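PDB 6ZHK: adenosylmethionine-8-amino-7-oxononanoate aminotransferase from Methanocaldococcus jannaschii, which probably transfers an amino group from S-adenosyl-L-methionine to 7-keto-8-aminopelargonic acid in biotin biosynthesis, with pyridoxal 5'-phosphate as cofactor. Local coordinates for residues 113-118 with 313-318; 16-21 with 29-34; 421-426 with 454-459; 73-78 with 305-310. All coordinates share one frame; numbering follows the deposited sequence.

Contact 1: residues 113-118 with 313-318. With MG (magnesium ion), chain C.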
loop_
_atom_site.group_PDB
_atom_site.type_symbol
_atom_site.label_atom_id
_atom_site.label_comp_id
_atom_site.label_asym_id
_atom_site.label_seq_id
_atom_site.Cartn_x
_atom_site.Cartn_y
_atom_site.Cartn_z
ATOM N N LEU A 113 -0.606 -10.355 -21.733
ATOM C CA LEU A 113 -0.780 -9.378 -20.643
ATOM C C LEU A 113 -0.427 -7.999 -21.188
ATOM O O LEU A 113 0.745 -7.685 -21.500
ATOM C CB LEU A 113 0.098 -9.744 -19.438
ATOM C CG LEU A 113 -0.151 -11.125 -18.806
ATOM C CD1 LEU A 113 0.953 -11.543 -17.830
ATOM C CD2 LEU A 113 -1.490 -11.154 -18.061
ATOM N N THR A 114 -1.490 -7.179 -21.285
ATOM C CA THR A 114 -1.521 -6.002 -22.131
ATOM C C THR A 114 -1.967 -4.763 -21.363
ATOM O O THR A 114 -2.043 -3.674 -21.951
ATOM C CB THR A 114 -2.501 -6.228 -23.290
ATOM O OG1 THR A 114 -3.705 -6.741 -22.730
ATOM C CG2 THR A 114 -1.980 -7.240 -24.293
ATOM N N LYS A 115 -2.335 -4.909 -20.093
ATOM C CA LYS A 115 -2.850 -3.724 -19.381
ATOM C C LYS A 115 -2.186 -3.670 -18.009
ATOM O O LYS A 115 -1.865 -4.728 -17.462
ATOM C CB LYS A 115 -4.359 -3.831 -19.185
ATOM C CG LYS A 115 -5.161 -3.722 -20.509
ATOM C CD LYS A 115 -5.038 -2.337 -21.106
ATOM C CE LYS A 115 -5.876 -2.132 -22.360
ATOM N NZ LYS A 115 -5.140 -2.596 -23.559
ATOM N N VAL A 116 -1.996 -2.458 -17.474
ATOM C CA VAL A 116 -1.199 -2.263 -16.261
ATOM C C VAL A 116 -2.024 -1.396 -15.307
ATOM O O VAL A 116 -2.442 -0.312 -15.718
ATOM C CB VAL A 116 0.148 -1.531 -16.571
ATOM C CG1 VAL A 116 0.828 -1.077 -15.280
ATOM C CG2 VAL A 116 1.067 -2.452 -17.339
ATOM N N PHE A 117 -2.272 -1.897 -14.086
ATOM C CA PHE A 117 -2.915 -1.100 -13.055
ATOM C C PHE A 117 -1.894 -0.992 -11.923
ATOM O O PHE A 117 -1.522 -2.007 -11.322
ATOM C CB PHE A 117 -4.174 -1.845 -12.549
ATOM C CG PHE A 117 -5.061 -0.963 -11.720
ATOM C CD1 PHE A 117 -4.691 -0.578 -10.434
ATOM C CD2 PHE A 117 -6.237 -0.483 -12.266
ATOM C CE1 PHE A 117 -5.478 0.329 -9.712
ATOM C CE2 PHE A 117 -7.048 0.387 -11.540
ATOM C CZ PHE A 117 -6.639 0.825 -10.296
ATOM N N TYR A 118 -1.508 0.238 -11.546
ATOM C CA TYR A 118 -0.425 0.417 -10.595
ATOM C C TYR A 118 -0.938 0.516 -9.164
ATOM O O TYR A 118 -2.051 0.947 -8.929
ATOM C CB TYR A 118 0.254 1.770 -10.828
ATOM C CG TYR A 118 1.103 1.817 -12.104
ATOM C CD1 TYR A 118 2.278 1.077 -12.190
ATOM C CD2 TYR A 118 0.751 2.640 -13.183
ATOM C CE1 TYR A 118 3.082 1.157 -13.332
ATOM C CE2 TYR A 118 1.548 2.743 -14.311
ATOM C CZ TYR A 118 2.694 1.971 -14.395
ATOM O OH TYR A 118 3.527 2.037 -15.476
ATOM N N THR A 313 -0.509 -4.651 -11.213
ATOM C CA THR A 313 -1.315 -5.816 -11.534
ATOM C C THR A 313 -1.561 -5.769 -13.042
ATOM O O THR A 313 -2.135 -4.824 -13.551
ATOM C CB THR A 313 -2.666 -5.706 -10.790
ATOM O OG1 THR A 313 -2.383 -5.520 -9.391
ATOM C CG2 THR A 313 -3.537 -6.923 -11.015
ATOM N N LEU A 314 -1.072 -6.768 -13.761
ATOM C CA LEU A 314 -1.247 -6.774 -15.196
ATOM C C LEU A 314 -2.361 -7.773 -15.567
ATOM O O LEU A 314 -2.432 -8.857 -14.993
ATOM C CB LEU A 314 0.090 -7.243 -15.815
ATOM C CG LEU A 314 1.031 -6.101 -16.145
ATOM C CD1 LEU A 314 1.591 -5.415 -14.886
ATOM C CD2 LEU A 314 2.065 -6.483 -17.203
ATOM N N THR A 315 -3.183 -7.435 -16.576
ATOM C CA THR A 315 -4.297 -8.288 -16.987
ATOM C C THR A 315 -4.363 -8.361 -18.528
ATOM O O THR A 315 -3.650 -7.627 -19.248
ATOM C CB THR A 315 -5.662 -7.787 -16.469
ATOM O OG1 THR A 315 -6.039 -6.675 -17.278
ATOM C CG2 THR A 315 -5.621 -7.229 -15.062
ATOM N N THR A 316 -5.215 -9.275 -18.982
ATOM C CA THR A 316 -5.589 -9.501 -20.367
ATOM C C THR A 316 -6.570 -8.417 -20.774
ATOM O O THR A 316 -7.144 -7.763 -19.907
ATOM C CB THR A 316 -6.245 -10.871 -20.533
ATOM O OG1 THR A 316 -7.425 -10.837 -19.712
ATOM C CG2 THR A 316 -5.300 -11.984 -20.129
ATOM N N ASP A 317 -6.704 -8.191 -22.085
ATOM C CA ASP A 317 -7.731 -7.255 -22.517
ATOM C C ASP A 317 -9.125 -7.807 -22.192
ATOM O O ASP A 317 -10.075 -7.020 -22.030
ATOM C CB ASP A 317 -7.657 -6.985 -24.026
ATOM C CG ASP A 317 -6.524 -6.036 -24.410
ATOM O OD1 ASP A 317 -5.921 -5.399 -23.523
ATOM O OD2 ASP A 317 -6.300 -5.931 -25.620
ATOM N N GLU A 318 -9.234 -9.145 -22.148
ATOM C CA GLU A 318 -10.533 -9.763 -21.889
ATOM C C GLU A 318 -11.067 -9.265 -20.537
ATOM O O GLU A 318 -12.211 -8.854 -20.406
ATOM C CB GLU A 318 -10.427 -11.290 -21.960
ATOM C CG GLU A 318 -11.632 -12.052 -21.384
ATOM C CD GLU A 318 -13.046 -11.921 -21.967
ATOM O OE1 GLU A 318 -13.160 -11.479 -23.158
ATOM O OE2 GLU A 318 -14.075 -12.250 -21.231
HETATM MG MG MG C . 2.785 -8.365 -21.979
HETATM O O HOH W 1 -1.413 -3.007 -8.738
HETATM O O HOH W 2 2.345 -7.947 -24.014
#

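Contact 2: residues 16-21 with 29-34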
loop_
_atom_site.group_PDB
_atom_site.type_symbol
_atom_site.label_atom_id
_atom_site.label_comp_id
_atom_site.label_asym_id
_atom_site.label_seq_id
_atom_site.Cartn_x
_atom_site.Cartn_y
_atom_site.Cartn_z
ATOM N N TRP A 16 15.329 5.501 20.861
ATOM C CA TRP A 16 14.157 6.031 20.167
ATOM C C TRP A 16 13.556 4.934 19.295
ATOM O O TRP A 16 12.336 4.783 19.213
ATOM C CB TRP A 16 14.554 7.251 19.313
ATOM C CG TRP A 16 14.876 8.494 20.102
ATOM C CD1 TRP A 16 14.658 8.731 21.439
ATOM C CD2 TRP A 16 15.405 9.715 19.573
ATOM N NE1 TRP A 16 15.056 9.987 21.782
ATOM C CE2 TRP A 16 15.498 10.622 20.656
ATOM C CE3 TRP A 16 15.818 10.122 18.300
ATOM C CZ2 TRP A 16 15.986 11.906 20.480
ATOM C CZ3 TRP A 16 16.295 11.406 18.128
ATOM C CH2 TRP A 16 16.367 12.283 19.206
ATOM N N ASP A 17 14.413 4.140 18.687
ATOM C CA ASP A 17 13.962 3.026 17.877
ATOM C C ASP A 17 13.040 2.120 18.704
ATOM O O ASP A 17 11.943 1.745 18.280
ATOM C CB ASP A 17 15.173 2.283 17.331
ATOM C CG ASP A 17 14.858 1.209 16.315
ATOM O OD1 ASP A 17 13.859 1.412 15.491
ATOM O OD2 ASP A 17 15.576 0.163 16.350
ATOM N N LYS A 18 13.491 1.758 19.909
ATOM C CA LYS A 18 12.759 0.833 20.756
ATOM C C LYS A 18 11.562 1.542 21.366
ATOM O O LYS A 18 10.594 0.907 21.734
ATOM C CB LYS A 18 13.720 0.298 21.839
ATOM C CG LYS A 18 14.756 -0.703 21.320
ATOM C CD LYS A 18 15.954 -0.910 22.301
ATOM C CE LYS A 18 16.927 -1.920 21.722
ATOM N NZ LYS A 18 17.946 -2.396 22.712
ATOM N N GLU A 19 11.668 2.844 21.624
ATOM C CA GLU A 19 10.608 3.558 22.321
ATOM C C GLU A 19 9.419 3.861 21.399
ATOM O O GLU A 19 8.272 3.849 21.861
ATOM C CB GLU A 19 11.132 4.864 22.928
ATOM C CG GLU A 19 10.112 5.755 23.611
ATOM C CD GLU A 19 9.261 5.069 24.664
ATOM O OE1 GLU A 19 9.844 4.275 25.428
ATOM O OE2 GLU A 19 8.014 5.284 24.688
ATOM N N TYR A 20 9.691 4.203 20.141
ATOM C CA TYR A 20 8.655 4.875 19.343
ATOM C C TYR A 20 8.152 4.037 18.173
ATOM O O TYR A 20 7.042 4.280 17.686
ATOM C CB TYR A 20 9.159 6.189 18.745
ATOM C CG TYR A 20 9.508 7.200 19.804
ATOM C CD1 TYR A 20 8.534 7.729 20.619
ATOM C CD2 TYR A 20 10.835 7.643 19.962
ATOM C CE1 TYR A 20 8.847 8.683 21.585
ATOM C CE2 TYR A 20 11.156 8.586 20.934
ATOM C CZ TYR A 20 10.164 9.081 21.762
ATOM O OH TYR A 20 10.487 10.001 22.730
ATOM N N ILE A 21 8.957 3.073 17.714
ATOM C CA ILE A 21 8.536 2.342 16.522
ATOM C C ILE A 21 7.972 0.971 16.885
ATOM O O ILE A 21 8.634 0.172 17.584
ATOM C CB ILE A 21 9.682 2.183 15.530
ATOM C CG1 ILE A 21 10.162 3.562 15.068
ATOM C CG2 ILE A 21 9.265 1.246 14.364
ATOM C CD1 ILE A 21 11.269 3.503 13.961
ATOM N N LYS A 29 8.903 -7.020 22.652
ATOM C CA LYS A 29 9.540 -7.376 23.930
ATOM C C LYS A 29 10.976 -7.798 23.681
ATOM O O LYS A 29 11.877 -7.365 24.383
ATOM C CB LYS A 29 8.716 -8.395 24.722
ATOM C CG LYS A 29 9.449 -9.012 25.919
ATOM C CD LYS A 29 8.601 -9.364 27.116
ATOM C CE LYS A 29 9.466 -9.831 28.286
ATOM N NZ LYS A 29 10.555 -10.739 27.809
ATOM N N GLU A 30 11.188 -8.682 22.705
ATOM C CA GLU A 30 12.504 -9.231 22.462
ATOM C C GLU A 30 13.389 -8.239 21.737
ATOM O O GLU A 30 14.576 -8.168 22.012
ATOM C CB GLU A 30 12.391 -10.545 21.700
ATOM C CG GLU A 30 11.845 -11.537 22.689
ATOM C CD GLU A 30 11.963 -12.972 22.247
ATOM O OE1 GLU A 30 12.502 -13.205 21.121
ATOM O OE2 GLU A 30 11.515 -13.839 23.042
ATOM N N TYR A 31 12.805 -7.492 20.807
ATOM C CA TYR A 31 13.568 -6.503 20.075
ATOM C C TYR A 31 14.122 -5.463 21.060
ATOM O O TYR A 31 15.255 -5.013 20.948
ATOM C CB TYR A 31 12.618 -5.903 19.010
ATOM C CG TYR A 31 13.294 -4.950 18.053
ATOM C CD1 TYR A 31 13.912 -5.421 16.906
ATOM C CD2 TYR A 31 13.292 -3.575 18.285
ATOM C CE1 TYR A 31 14.521 -4.559 16.003
ATOM C CE2 TYR A 31 13.966 -2.711 17.428
ATOM C CZ TYR A 31 14.553 -3.203 16.266
ATOM O OH TYR A 31 15.226 -2.354 15.419
ATOM N N ARG A 32 13.311 -5.077 22.042
ATOM C CA ARG A 32 13.756 -4.070 22.987
ATOM C C ARG A 32 14.886 -4.570 23.890
ATOM O O ARG A 32 15.597 -3.742 24.456
ATOM C CB ARG A 32 12.624 -3.620 23.896
ATOM C CG ARG A 32 11.690 -2.656 23.189
ATOM C CD ARG A 32 10.399 -2.821 23.957
ATOM N NE ARG A 32 9.852 -1.490 23.798
ATOM C CZ ARG A 32 8.793 -1.015 24.428
ATOM N NH1 ARG A 32 8.177 -1.744 25.352
ATOM N NH2 ARG A 32 8.405 0.208 24.142
ATOM N N GLU A 33 15.057 -5.893 23.989
ATOM C CA GLU A 33 16.117 -6.437 24.830
ATOM C C GLU A 33 17.415 -6.572 24.050
ATOM O O GLU A 33 18.464 -6.682 24.663
ATOM C CB GLU A 33 15.742 -7.790 25.413
ATOM C CG GLU A 33 14.826 -7.639 26.601
ATOM C CD GLU A 33 14.050 -8.898 26.943
ATOM O OE1 GLU A 33 14.157 -9.930 26.194
ATOM O OE2 GLU A 33 13.325 -8.849 27.953
ATOM N N SER A 34 17.348 -6.625 22.712
ATOM C CA SER A 34 18.544 -6.992 21.974
ATOM C C SER A 34 19.267 -5.776 21.386
ATOM O O SER A 34 18.771 -4.635 21.412
ATOM C CB SER A 34 18.265 -8.072 20.944
ATOM O OG SER A 34 17.134 -7.710 20.153
#

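Contact 3: residues 421-426 with 454-459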
loop_
_atom_site.group_PDB
_atom_site.type_symbol
_atom_site.label_atom_id
_atom_site.label_comp_id
_atom_site.label_asym_id
_atom_site.label_seq_id
_atom_site.Cartn_x
_atom_site.Cartn_y
_atom_site.Cartn_z
ATOM N N GLU A 421 22.403 -15.195 14.097
ATOM C CA GLU A 421 23.319 -14.513 15.034
ATOM C C GLU A 421 24.783 -14.764 14.665
ATOM O O GLU A 421 25.608 -13.834 14.632
ATOM C CB GLU A 421 23.029 -14.918 16.476
ATOM C CG GLU A 421 22.002 -14.042 17.175
ATOM C CD GLU A 421 22.020 -14.316 18.674
ATOM O OE1 GLU A 421 21.714 -13.387 19.461
ATOM O OE2 GLU A 421 22.397 -15.459 19.054
ATOM N N LYS A 422 25.106 -16.030 14.356
ATOM C CA LYS A 422 26.451 -16.410 13.941
ATOM C C LYS A 422 26.801 -15.810 12.590
ATOM O O LYS A 422 27.933 -15.432 12.346
ATOM C CB LYS A 422 26.647 -17.934 13.900
ATOM C CG LYS A 422 26.367 -18.692 15.194
ATOM C CD LYS A 422 27.279 -18.225 16.373
ATOM C CE LYS A 422 26.900 -18.920 17.673
ATOM N NZ LYS A 422 27.814 -18.556 18.775
ATOM N N LEU A 423 25.828 -15.744 11.675
ATOM C CA LEU A 423 26.099 -15.132 10.386
ATOM C C LEU A 423 26.379 -13.646 10.567
ATOM O O LEU A 423 27.187 -13.092 9.845
ATOM C CB LEU A 423 24.898 -15.359 9.458
ATOM C CG LEU A 423 24.807 -16.731 8.802
ATOM C CD1 LEU A 423 23.503 -16.805 7.988
ATOM C CD2 LEU A 423 25.999 -16.958 7.858
ATOM N N LEU A 424 25.699 -12.989 11.517
ATOM C CA LEU A 424 25.912 -11.563 11.685
ATOM C C LEU A 424 27.349 -11.295 12.137
ATOM O O LEU A 424 27.976 -10.319 11.685
ATOM C CB LEU A 424 24.875 -10.983 12.669
ATOM C CG LEU A 424 24.612 -9.487 12.518
ATOM C CD1 LEU A 424 23.929 -9.137 11.201
ATOM C CD2 LEU A 424 23.895 -8.880 13.720
ATOM N N GLU A 425 27.895 -12.190 12.983
ATOM C CA GLU A 425 29.298 -12.076 13.400
ATOM C C GLU A 425 30.255 -12.190 12.209
ATOM O O GLU A 425 31.394 -11.705 12.268
ATOM C CB GLU A 425 29.670 -13.171 14.406
ATOM C CG GLU A 425 28.966 -13.051 15.745
ATOM C CD GLU A 425 29.055 -14.317 16.591
ATOM O OE1 GLU A 425 29.655 -15.352 16.134
ATOM O OE2 GLU A 425 28.554 -14.270 17.717
ATOM N N LYS A 426 29.843 -12.915 11.156
ATOM C CA LYS A 426 30.662 -13.109 9.971
ATOM C C LYS A 426 30.346 -12.050 8.913
ATOM O O LYS A 426 30.789 -12.192 7.792
ATOM C CB LYS A 426 30.500 -14.534 9.418
ATOM C CG LYS A 426 30.725 -15.641 10.450
ATOM C CD LYS A 426 30.322 -17.010 9.973
ATOM C CE LYS A 426 30.427 -18.064 11.053
ATOM N NZ LYS A 426 31.814 -18.066 11.572
ATOM N N CYS A 454 28.299 -19.145 1.427
ATOM C CA CYS A 454 28.010 -20.550 1.662
ATOM C C CYS A 454 28.995 -21.182 2.660
ATOM O O CYS A 454 28.601 -21.998 3.497
ATOM C CB CYS A 454 28.037 -21.247 0.301
ATOM S SG CYS A 454 26.667 -20.750 -0.812
ATOM N N ASP A 455 30.289 -20.784 2.594
ATOM C CA ASP A 455 31.258 -21.234 3.590
ATOM C C ASP A 455 30.873 -20.677 4.962
ATOM O O ASP A 455 30.967 -21.375 5.966
ATOM C CB ASP A 455 32.669 -20.712 3.282
ATOM C CG ASP A 455 33.411 -21.474 2.200
ATOM O OD1 ASP A 455 32.998 -22.590 1.858
ATOM O OD2 ASP A 455 34.384 -20.934 1.688
ATOM N N ALA A 456 30.427 -19.415 5.039
ATOM C CA ALA A 456 30.046 -18.899 6.352
ATOM C C ALA A 456 28.786 -19.590 6.880
ATOM O O ALA A 456 28.627 -19.754 8.101
ATOM C CB ALA A 456 29.780 -17.404 6.270
ATOM N N LEU A 457 27.865 -19.963 5.974
ATOM C CA LEU A 457 26.648 -20.618 6.450
ATOM C C LEU A 457 26.973 -22.009 7.026
ATOM O O LEU A 457 26.430 -22.443 8.063
ATOM C CB LEU A 457 25.640 -20.683 5.291
ATOM C CG LEU A 457 24.238 -21.210 5.618
ATOM C CD1 LEU A 457 23.560 -20.427 6.750
ATOM C CD2 LEU A 457 23.356 -21.230 4.388
ATOM N N TYR A 458 27.860 -22.702 6.327
ATOM C CA TYR A 458 28.357 -24.002 6.777
ATOM C C TYR A 458 28.906 -23.917 8.218
ATOM O O TYR A 458 28.489 -24.661 9.093
ATOM C CB TYR A 458 29.381 -24.528 5.763
ATOM C CG TYR A 458 29.984 -25.879 6.105
ATOM C CD1 TYR A 458 31.096 -26.019 6.936
ATOM C CD2 TYR A 458 29.447 -27.037 5.550
ATOM C CE1 TYR A 458 31.644 -27.278 7.200
ATOM C CE2 TYR A 458 29.985 -28.296 5.796
ATOM C CZ TYR A 458 31.080 -28.421 6.635
ATOM O OH TYR A 458 31.571 -29.687 6.843
ATOM N N GLU A 459 29.781 -22.964 8.485
ATOM C CA GLU A 459 30.357 -22.744 9.804
ATOM C C GLU A 459 29.296 -22.234 10.782
ATOM O O GLU A 459 29.309 -22.592 11.959
ATOM C CB GLU A 459 31.380 -21.609 9.741
ATOM C CG GLU A 459 32.636 -21.905 8.949
ATOM C CD GLU A 459 33.518 -20.673 8.800
ATOM O OE1 GLU A 459 33.191 -19.598 9.387
ATOM O OE2 GLU A 459 34.572 -20.802 8.152
#

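Contact 4: residues 73-78 with 305-310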
loop_
_atom_site.group_PDB
_atom_site.type_symbol
_atom_site.label_atom_id
_atom_site.label_comp_id
_atom_site.label_asym_id
_atom_site.label_seq_id
_atom_site.Cartn_x
_atom_site.Cartn_y
_atom_site.Cartn_z
ATOM N N GLU A 73 22.343 4.281 -11.693
ATOM C CA GLU A 73 21.296 4.587 -12.670
ATOM C C GLU A 73 19.949 4.805 -11.961
ATOM O O GLU A 73 19.136 5.638 -12.395
ATOM C CB GLU A 73 21.097 3.422 -13.635
ATOM C CG GLU A 73 22.297 3.133 -14.546
ATOM C CD GLU A 73 23.240 2.083 -13.995
ATOM O OE1 GLU A 73 23.422 2.029 -12.778
ATOM O OE2 GLU A 73 23.760 1.287 -14.788
ATOM N N ILE A 74 19.690 4.002 -10.919
ATOM C CA ILE A 74 18.403 4.061 -10.262
ATOM C C ILE A 74 18.377 5.329 -9.408
ATOM O O ILE A 74 17.384 6.066 -9.403
ATOM C CB ILE A 74 18.138 2.791 -9.413
ATOM C CG1 ILE A 74 18.333 1.516 -10.240
ATOM C CG2 ILE A 74 16.727 2.827 -8.849
ATOM C CD1 ILE A 74 18.156 0.253 -9.377
ATOM N N ILE A 75 19.432 5.520 -8.605
ATOM C CA ILE A 75 19.528 6.716 -7.767
ATOM C C ILE A 75 19.424 7.966 -8.641
ATOM O O ILE A 75 18.639 8.890 -8.370
ATOM C CB ILE A 75 20.823 6.694 -6.894
ATOM C CG1 ILE A 75 20.750 5.662 -5.764
ATOM C CG2 ILE A 75 21.183 8.069 -6.308
ATOM C CD1 ILE A 75 22.140 5.270 -5.285
ATOM N N GLU A 76 20.148 8.004 -9.758
ATOM C CA GLU A 76 20.095 9.177 -10.635
ATOM C C GLU A 76 18.709 9.380 -11.274
ATOM O O GLU A 76 18.282 10.516 -11.484
ATOM C CB GLU A 76 21.272 9.172 -11.638
ATOM C CG GLU A 76 22.637 9.408 -10.908
ATOM C CD GLU A 76 22.743 10.628 -9.974
ATOM O OE1 GLU A 76 22.369 11.730 -10.439
ATOM O OE2 GLU A 76 23.192 10.490 -8.773
ATOM N N ALA A 77 18.014 8.296 -11.617
ATOM C CA ALA A 77 16.656 8.389 -12.158
ATOM C C ALA A 77 15.710 9.043 -11.162
ATOM O O ALA A 77 14.907 9.914 -11.519
ATOM C CB ALA A 77 16.153 7.054 -12.588
ATOM N N ILE A 78 15.828 8.652 -9.911
ATOM C CA ILE A 78 14.990 9.249 -8.856
ATOM C C ILE A 78 15.260 10.743 -8.746
ATOM O O ILE A 78 14.339 11.566 -8.651
ATOM C CB ILE A 78 15.160 8.491 -7.524
ATOM C CG1 ILE A 78 14.594 7.074 -7.647
ATOM C CG2 ILE A 78 14.531 9.249 -6.347
ATOM C CD1 ILE A 78 14.936 6.134 -6.447
ATOM N N GLY A 305 13.960 -2.148 -8.304
ATOM C CA GLY A 305 15.308 -2.575 -7.926
ATOM C C GLY A 305 15.494 -2.590 -6.419
ATOM O O GLY A 305 16.580 -2.847 -5.946
ATOM N N GLY A 306 14.422 -2.334 -5.662
ATOM C CA GLY A 306 14.482 -2.473 -4.230
ATOM C C GLY A 306 14.486 -1.105 -3.567
ATOM O O GLY A 306 14.711 -1.040 -2.367
ATOM N N TYR A 307 14.303 -0.019 -4.345
ATOM C CA TYR A 307 14.551 1.305 -3.775
ATOM C C TYR A 307 13.298 2.045 -3.373
ATOM O O TYR A 307 13.367 2.953 -2.499
ATOM C CB TYR A 307 15.367 2.236 -4.690
ATOM C CG TYR A 307 16.816 1.833 -4.872
ATOM C CD1 TYR A 307 17.319 0.656 -4.303
ATOM C CD2 TYR A 307 17.713 2.640 -5.586
ATOM C CE1 TYR A 307 18.657 0.299 -4.447
ATOM C CE2 TYR A 307 19.042 2.255 -5.759
ATOM C CZ TYR A 307 19.526 1.083 -5.194
ATOM O OH TYR A 307 20.864 0.732 -5.371
ATOM N N LEU A 308 12.158 1.664 -3.957
ATOM C CA LEU A 308 10.902 2.347 -3.633
ATOM C C LEU A 308 9.726 1.341 -3.738
ATOM O O LEU A 308 9.787 0.318 -4.445
ATOM C CB LEU A 308 10.698 3.504 -4.637
ATOM C CG LEU A 308 11.409 4.824 -4.338
ATOM C CD1 LEU A 308 11.349 5.738 -5.578
ATOM C CD2 LEU A 308 10.748 5.543 -3.135
ATOM N N PRO A 309 8.596 1.653 -3.100
ATOM C CA PRO A 309 7.403 0.808 -3.159
ATOM C C PRO A 309 6.608 1.074 -4.429
ATOM O O PRO A 309 5.707 1.904 -4.457
ATOM C CB PRO A 309 6.635 1.205 -1.886
ATOM C CG PRO A 309 6.942 2.625 -1.724
ATOM C CD PRO A 309 8.412 2.754 -2.120
ATOM N N LEU A 310 6.838 0.218 -5.424
ATOM C CA LEU A 310 5.899 0.164 -6.540
ATOM C C LEU A 310 5.370 -1.253 -6.740
ATOM O O LEU A 310 6.110 -2.219 -6.591
ATOM C CB LEU A 310 6.580 0.664 -7.818
ATOM C CG LEU A 310 5.647 0.810 -9.027
ATOM C CD1 LEU A 310 4.570 1.863 -8.728
ATOM C CD2 LEU A 310 6.474 1.243 -10.239
#

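Contact 1: residues 113-118 with 313-318
D317 OD1 accepts two bonds from the other segment, one on each face of its carboxylate. T114 OG1 donates from well above the carboxylate plane at 2.7 Å, while K115 NZ, in the conformer described, approaches D317 OD1 on the syn side at 2.9 Å to form a salt bridge. The same ammonium also bonds E19 O of the second subunit. An alanine in place of D317 would probably leave the T114 hydroxyl without this acceptor and K115 without its nearby negative charge. Next to this pair the antiparallel ladder opens into a classic beta bulge, in which T315 O receives both T114 N (3.0 Å) and K115 N (3.1 Å). Beyond it F117 and T313 form a hydrogen-bonded pair, T313 N reaching F117 O at 2.8 Å, and a water bridges F117 O to T313 OG1, which also bonds A125 O. V116 and L314 lie side by side, with V116 CG2 3.8 Å from L314 CG. L113 O binds magnesium at 2.2 Å, with V106, T109 and P110 completing the protein ligands. Strand 311-315 runs between 115-119 and 296-299; helix 96-108 covers the V116 side, and helix 122-140 packs on F117, T313 and T315.

Contact 2: residues 16-21 with 29-34
D17 and Y31 both hold CG anti to the backbone N (chi1 -172° and -174°), and from these starting points carboxylate and phenol meet between the two helices. Y31 OH donates to the syn lone pair of D17 OD2 at 2.7 Å. The oxygen lies in the ring plane at its edge, with the carboxylate turned 80° from the ring; H23 bonds the other oxygen, D17 OD1, so both ends of the carboxylate are held. K18 and R32 slide past each other in opposite directions, K18 CB lying 3.8 Å from R32 CG. The extended K18 chain carries NZ to the end of helix 28-33, where it donates to S34 O at 2.7 Å and, weakly, to R32 O at 3.2 Å. In return R32 NE donates to K18 O at 3.2 Å, the oxygen almost exactly in the guanidinium plane, and NH2 adds a weak bond to the same acceptor. The helices, 10-20 and 28-33, form a nearly antiparallel hairpin, their short segments 9.8 Å apart at the axes. R32 also packs on Y320 of the second subunit. Two cations thus grip main-chain carbonyls near the C-terminal ends of the opposing helices, where the helix dipoles would probably favour positive charge, while the phenol-carboxylate bond ties the buried side of the hairpin.

Contact 3: residues 421-426 with 454-459
K426 reaches from the end of one helix across A456 to E459 on the other. From CB the chain leaves with CG anti to the carbonyl carbon and stays extended as far as CE. CD lies over A456, 3.8 Å from its CB and 3.7 Å from A456 O. CE is 3.6 Å from E459 OE1, and the bend at chi4 (-56°) then sets NZ 3.0 Å from E459 OE1 in a salt bridge, approaching that oxygen nearly along its C-O axis. E463 holds the same ammonium in a second salt bridge, so its charge is probably balanced by two carboxylates. Deeper in, L423 and L457 cross obliquely, CD1 meeting CD1 at 3.8 Å, and L423 CD2 lies 4.1 Å from A456 CB. The contact joins helix 415-425 to helix 447-463 near the C-terminus of the chain. I428 of strand 428-429 packs against both L423 and A456, Y452 OH bonds K426 O, and helix 366-376 lies behind C454.

Contact 4: residues 73-78 with 305-310
Y307 and L308 sit in the loop between strands 296-299 and 311-315 and face I74, I75 and I78 of helix 72-82. The tyrosine ring and I74 cross at about a right angle: I74 CG2 comes to 3.4 Å from Y307 CD2, and I74 CD1 lies over one face of the ring, displaced toward its rim. I75 CG1 approaches obliquely, 3.8 Å from Y307 CE2. In this class-III (fold-type I) aminotransferase the loop follows K301, which is predicted to carry pyridoxal phosphate but does not in this structure. G305 has a positive phi (73°), and its CA is 4.3 Å from I74 CD1, where a CB would clash. An alanine in place of Y307 would probably open a gap beside I74 and I75 and leave G68 O and R71 N without the hydroxyl that now bonds both. Farther along the helix, I78 holds CD1 anti to its CA (chi2 170°) and meets L308 tip to tip, CD1 to CD1 at 3.7 Å. Within the subunit itself, A348 and T352 of helix 343-358 pack against I74. The second subunit closes over the loop, with N342 of that chain bonding Y307 O and L344 of that chain packing on L308.

Overall arrangement
Contacts 1, 3 and 4 are largely buried, whereas contact 2 is only partly so. Contact 4 is wholly apolar between its segments; contact 1 combines a backbone ladder with ionic and metal chemistry; contact 3 has a leucine core edged by a salt bridge; contact 2 combines a phenol-carboxylate bond with cationic side chains on carbonyls near helix ends. Contacts 1 and 4 use consecutive elements, loop 305-310 running straight into strand 311-315, and they touch through Y118 and L310. Contacts 1 and 2 lie about 42 Å apart, centre to centre, within a chain, yet meet across the dimer through K115 and E19 of the second subunit. Contact 3 alone touches no other chain of the assembly.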